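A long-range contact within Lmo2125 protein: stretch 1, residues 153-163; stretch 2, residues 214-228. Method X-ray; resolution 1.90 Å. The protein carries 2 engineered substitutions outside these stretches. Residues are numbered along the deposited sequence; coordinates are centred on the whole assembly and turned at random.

Stretch 1 153-163: NTGFLAKWTDF
Stretch 2 214-228: MQDNKSADDFIQDQF

A single direct hydrogen bond joins these two stretches, and it is almost perfectly straight: Asn217 ND2 donates to Thr161 OG1 at 2.7 Å with an N-H...O angle of 178°. The same hydroxyl also meets a water, 2.8 Å from Thr161 OG1, which donates to Met214 O at 2.7 Å. Threonine suits this site because its p rotamer (chi1 51°) brings OG1 to both partners while CG2 lies 3.5 Å from Met214 O. Asn217 has chi1 t; the helix is firm from Ala220 to Phe228 and continues beyond it.

The two stretches run antiparallel. CA atoms pair Thr161 with Asn217 (5.5 Å), Lys159 with Ala220 (6.5 Å), Leu157 with Ile224 (6.7 Å) and Thr154 with Gln227 (7.8 Å), so the extended segment at Phe156 and Leu157 passes along the helix before a type I turn, Lys159 to Asp162, closed by Asp162 N to Lys159 O at 3.0 Å.

Apolar packing supplies much of the rest. Leu157 (m, t) points toward the helix; its CD2 lies 3.9 Å from Met214 SD, its CD1 4.3 Å from Phe223 CE2, and its CB 4.2 Å from Ile224 CG1. Met214, m at all three chi angles, curls inward until CE sits 3.1 Å from Ala158 O. Ile224 (m, t) sets CD1 3.6 Å from Lys159 N, covering backbone as well as side chain. Ala220 points its CB toward stretch 1, 4.2 Å from Lys159 CG.

Lys159 is fully extended, t at every chi, and its side chain lies against the helix: CE is 3.6 Å from Asn217 ND2 and 4.2 Å from Asp221 CB. Its charge is answered within its own stretch by a salt bridge, Lys159 NZ to Asp162 OD2 at 2.9 Å, which links the first and last residues of the turn.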

# COMPACT_ATOMS: atom_id res chain seq x y z
N ASN A 153 -21.65 -10.14 -14.98
CA ASN A 153 -20.42 -10.36 -15.72
C ASN A 153 -19.21 -10.16 -14.83
O ASN A 153 -19.23 -9.33 -13.93
CB ASN A 153 -20.45 -9.37 -16.92
CG ASN A 153 -19.29 -9.56 -17.89
OD1 ASN A 153 -18.17 -9.15 -17.61
ND2 ASN A 153 -19.58 -10.13 -19.07
N THR A 154 -18.16 -10.94 -15.08
CA THR A 154 -16.92 -10.89 -14.30
C THR A 154 -15.74 -10.42 -15.13
O THR A 154 -14.59 -10.69 -14.75
CB THR A 154 -16.60 -12.28 -13.67
OG1 THR A 154 -16.51 -13.28 -14.71
CG2 THR A 154 -17.67 -12.68 -12.66
N GLY A 155 -16.00 -9.73 -16.24
CA GLY A 155 -14.95 -9.22 -17.12
C GLY A 155 -13.90 -8.45 -16.34
O GLY A 155 -12.69 -8.70 -16.47
N PHE A 156 -14.38 -7.54 -15.51
CA PHE A 156 -13.53 -6.74 -14.61
C PHE A 156 -14.09 -6.87 -13.20
O PHE A 156 -15.31 -6.79 -13.00
CB PHE A 156 -13.52 -5.27 -15.03
CG PHE A 156 -13.00 -4.34 -13.96
CD1 PHE A 156 -11.66 -4.32 -13.65
CD2 PHE A 156 -13.86 -3.50 -13.26
CE1 PHE A 156 -11.17 -3.48 -12.65
CE2 PHE A 156 -13.37 -2.65 -12.27
CZ PHE A 156 -12.03 -2.64 -11.97
N LEU A 157 -13.20 -7.06 -12.21
CA LEU A 157 -13.62 -7.13 -10.81
C LEU A 157 -12.69 -6.30 -9.96
O LEU A 157 -11.49 -6.25 -10.22
CB LEU A 157 -13.58 -8.56 -10.28
CG LEU A 157 -14.45 -9.61 -10.98
CD1 LEU A 157 -14.09 -11.00 -10.47
CD2 LEU A 157 -15.92 -9.31 -10.79
N ALA A 158 -13.25 -5.65 -8.94
CA ALA A 158 -12.46 -4.90 -7.94
C ALA A 158 -13.16 -5.02 -6.59
O ALA A 158 -14.39 -4.91 -6.51
CB ALA A 158 -12.30 -3.45 -8.34
N LYS A 159 -12.39 -5.24 -5.52
CA LYS A 159 -12.95 -5.42 -4.18
C LYS A 159 -13.37 -4.06 -3.59
O LYS A 159 -12.84 -3.62 -2.54
CB LYS A 159 -11.93 -6.12 -3.29
CG LYS A 159 -12.50 -6.68 -1.99
CD LYS A 159 -11.39 -7.03 -1.00
CE LYS A 159 -11.98 -7.49 0.32
NZ LYS A 159 -10.94 -7.58 1.38
N TRP A 160 -14.34 -3.42 -4.22
CA TRP A 160 -14.73 -2.10 -3.79
C TRP A 160 -15.48 -1.98 -2.45
O TRP A 160 -15.67 -0.86 -1.97
CB TRP A 160 -15.42 -1.31 -4.91
CG TRP A 160 -14.47 -0.82 -6.00
CD1 TRP A 160 -13.12 -0.58 -5.90
CD2 TRP A 160 -14.85 -0.38 -7.31
NE1 TRP A 160 -12.63 -0.08 -7.07
CE2 TRP A 160 -13.67 0.06 -7.96
CE3 TRP A 160 -16.06 -0.34 -8.00
CZ2 TRP A 160 -13.68 0.53 -9.28
CZ3 TRP A 160 -16.06 0.11 -9.31
CH2 TRP A 160 -14.88 0.55 -9.93
N THR A 161 -15.84 -3.10 -1.82
CA THR A 161 -16.42 -3.04 -0.47
C THR A 161 -15.32 -2.71 0.54
O THR A 161 -15.61 -2.29 1.65
CB THR A 161 -17.10 -4.35 -0.04
OG1 THR A 161 -16.20 -5.45 -0.24
CG2 THR A 161 -18.36 -4.58 -0.84
N ASP A 162 -14.07 -2.96 0.15
CA ASP A 162 -12.90 -2.71 0.99
C ASP A 162 -12.40 -1.29 0.67
O ASP A 162 -11.95 -1.01 -0.45
CB ASP A 162 -11.84 -3.78 0.69
CG ASP A 162 -10.65 -3.74 1.65
OD1 ASP A 162 -10.25 -2.65 2.10
OD2 ASP A 162 -10.08 -4.82 1.90
N PHE A 163 -12.48 -0.40 1.65
CA PHE A 163 -12.04 0.98 1.46
C PHE A 163 -10.60 1.09 1.01
O PHE A 163 -10.25 2.02 0.30
CB PHE A 163 -12.26 1.79 2.73
CG PHE A 163 -11.89 3.22 2.61
CD1 PHE A 163 -12.59 4.06 1.75
CD2 PHE A 163 -10.88 3.76 3.40
CE1 PHE A 163 -12.26 5.39 1.65
CE2 PHE A 163 -10.55 5.10 3.30
CZ PHE A 163 -11.24 5.91 2.43
N MET A 214 -19.99 -10.05 -4.96
CA MET A 214 -19.05 -8.91 -4.86
C MET A 214 -19.39 -7.94 -3.70
O MET A 214 -18.52 -7.15 -3.26
CB MET A 214 -18.96 -8.16 -6.20
CG MET A 214 -18.25 -8.94 -7.29
SD MET A 214 -16.51 -9.22 -6.94
CE MET A 214 -15.90 -7.56 -7.15
N GLN A 215 -20.63 -8.00 -3.21
CA GLN A 215 -21.09 -7.14 -2.11
C GLN A 215 -20.78 -7.67 -0.71
O GLN A 215 -20.92 -6.92 0.26
CB GLN A 215 -22.59 -6.91 -2.23
CG GLN A 215 -22.96 -6.19 -3.52
CD GLN A 215 -24.45 -6.09 -3.74
OE1 GLN A 215 -25.23 -5.98 -2.79
NE2 GLN A 215 -24.87 -6.12 -5.00
N ASP A 216 -20.40 -8.95 -0.59
CA ASP A 216 -20.10 -9.59 0.70
C ASP A 216 -18.62 -9.38 0.97
O ASP A 216 -17.77 -10.17 0.53
CB ASP A 216 -20.47 -11.08 0.66
CG ASP A 216 -20.39 -11.76 2.03
OD1 ASP A 216 -20.36 -11.09 3.06
OD2 ASP A 216 -20.39 -13.00 2.05
N ASN A 217 -18.30 -8.33 1.72
CA ASN A 217 -16.90 -8.00 1.97
C ASN A 217 -16.10 -9.15 2.58
O ASN A 217 -14.95 -9.34 2.23
CB ASN A 217 -16.77 -6.79 2.88
CG ASN A 217 -15.33 -6.35 3.03
OD1 ASN A 217 -14.72 -6.53 4.09
ND2 ASN A 217 -14.75 -5.82 1.97
N LYS A 218 -16.73 -9.93 3.46
CA LYS A 218 -16.03 -11.02 4.14
C LYS A 218 -15.44 -12.08 3.19
O LYS A 218 -14.38 -12.64 3.47
CB LYS A 218 -16.97 -11.69 5.15
CG LYS A 218 -16.32 -12.77 6.00
CD LYS A 218 -17.27 -13.35 7.04
CE LYS A 218 -16.55 -14.37 7.91
NZ LYS A 218 -17.39 -14.91 9.02
N SER A 219 -16.11 -12.32 2.06
CA SER A 219 -15.69 -13.36 1.11
C SER A 219 -15.36 -12.87 -0.30
O SER A 219 -15.00 -13.67 -1.17
CB SER A 219 -16.80 -14.40 1.01
OG SER A 219 -17.98 -13.79 0.51
N ALA A 220 -15.48 -11.56 -0.54
CA ALA A 220 -15.24 -11.00 -1.88
C ALA A 220 -13.82 -11.24 -2.42
O ALA A 220 -13.65 -11.50 -3.62
CB ALA A 220 -15.58 -9.52 -1.91
N ASP A 221 -12.79 -11.15 -1.58
CA ASP A 221 -11.44 -11.39 -2.08
C ASP A 221 -11.30 -12.84 -2.55
O ASP A 221 -10.71 -13.09 -3.61
CB ASP A 221 -10.34 -11.07 -1.05
CG ASP A 221 -8.95 -11.10 -1.69
OD1 ASP A 221 -8.64 -10.18 -2.48
OD2 ASP A 221 -8.19 -12.05 -1.42
N ASP A 222 -11.84 -13.79 -1.79
CA ASP A 222 -11.78 -15.21 -2.20
C ASP A 222 -12.45 -15.40 -3.56
O ASP A 222 -11.93 -16.10 -4.42
CB ASP A 222 -12.45 -16.14 -1.18
CG ASP A 222 -11.59 -16.41 0.07
OD1 ASP A 222 -10.44 -15.94 0.17
OD2 ASP A 222 -12.09 -17.13 0.96
N PHE A 223 -13.60 -14.75 -3.73
CA PHE A 223 -14.35 -14.83 -4.97
C PHE A 223 -13.53 -14.27 -6.12
O PHE A 223 -13.38 -14.89 -7.16
CB PHE A 223 -15.66 -14.04 -4.83
CG PHE A 223 -16.47 -13.99 -6.09
CD1 PHE A 223 -17.36 -15.01 -6.39
CD2 PHE A 223 -16.37 -12.91 -6.96
CE1 PHE A 223 -18.12 -14.96 -7.55
CE2 PHE A 223 -17.13 -12.86 -8.13
CZ PHE A 223 -18.00 -13.89 -8.42
N ILE A 224 -13.01 -13.07 -5.93
CA ILE A 224 -12.22 -12.40 -6.95
C ILE A 224 -10.97 -13.20 -7.36
O ILE A 224 -10.70 -13.32 -8.54
CB ILE A 224 -11.85 -10.97 -6.50
CG1 ILE A 224 -13.12 -10.11 -6.42
CG2 ILE A 224 -10.88 -10.31 -7.48
CD1 ILE A 224 -12.90 -8.80 -5.67
N GLN A 225 -10.22 -13.73 -6.38
CA GLN A 225 -9.00 -14.49 -6.69
C GLN A 225 -9.33 -15.79 -7.41
O GLN A 225 -8.61 -16.22 -8.31
CB GLN A 225 -8.20 -14.81 -5.42
CG GLN A 225 -7.79 -13.59 -4.61
CD GLN A 225 -7.13 -12.52 -5.44
OE1 GLN A 225 -7.47 -11.33 -5.34
NE2 GLN A 225 -6.19 -12.92 -6.27
N ASP A 226 -10.42 -16.42 -6.98
CA ASP A 226 -10.87 -17.66 -7.57
C ASP A 226 -11.22 -17.43 -9.06
O ASP A 226 -10.83 -18.23 -9.91
CB ASP A 226 -12.08 -18.20 -6.79
CG ASP A 226 -12.53 -19.57 -7.27
OD1 ASP A 226 -11.74 -20.54 -7.17
OD2 ASP A 226 -13.70 -19.69 -7.72
N GLN A 227 -11.93 -16.33 -9.36
CA GLN A 227 -12.30 -16.03 -10.77
C GLN A 227 -11.08 -15.73 -11.65
O GLN A 227 -10.98 -16.23 -12.78
CB GLN A 227 -13.29 -14.86 -10.84
CG GLN A 227 -14.63 -15.12 -10.16
CD GLN A 227 -15.46 -16.19 -10.85
OE1 GLN A 227 -15.88 -17.17 -10.23
NE2 GLN A 227 -15.70 -16.01 -12.14
N PHE A 228 -10.16 -14.92 -11.15
CA PHE A 228 -8.98 -14.61 -11.94
C PHE A 228 -8.07 -15.84 -12.16
O PHE A 228 -7.65 -16.12 -13.29
CB PHE A 228 -8.20 -13.47 -11.30
CG PHE A 228 -7.11 -12.93 -12.18
CD1 PHE A 228 -7.43 -12.20 -13.31
CD2 PHE A 228 -5.77 -13.16 -11.88
CE1 PHE A 228 -6.44 -11.71 -14.13
CE2 PHE A 228 -4.77 -12.65 -12.70
CZ PHE A 228 -5.10 -11.92 -13.83
O HOH W 1 -16.07 -6.09 -2.92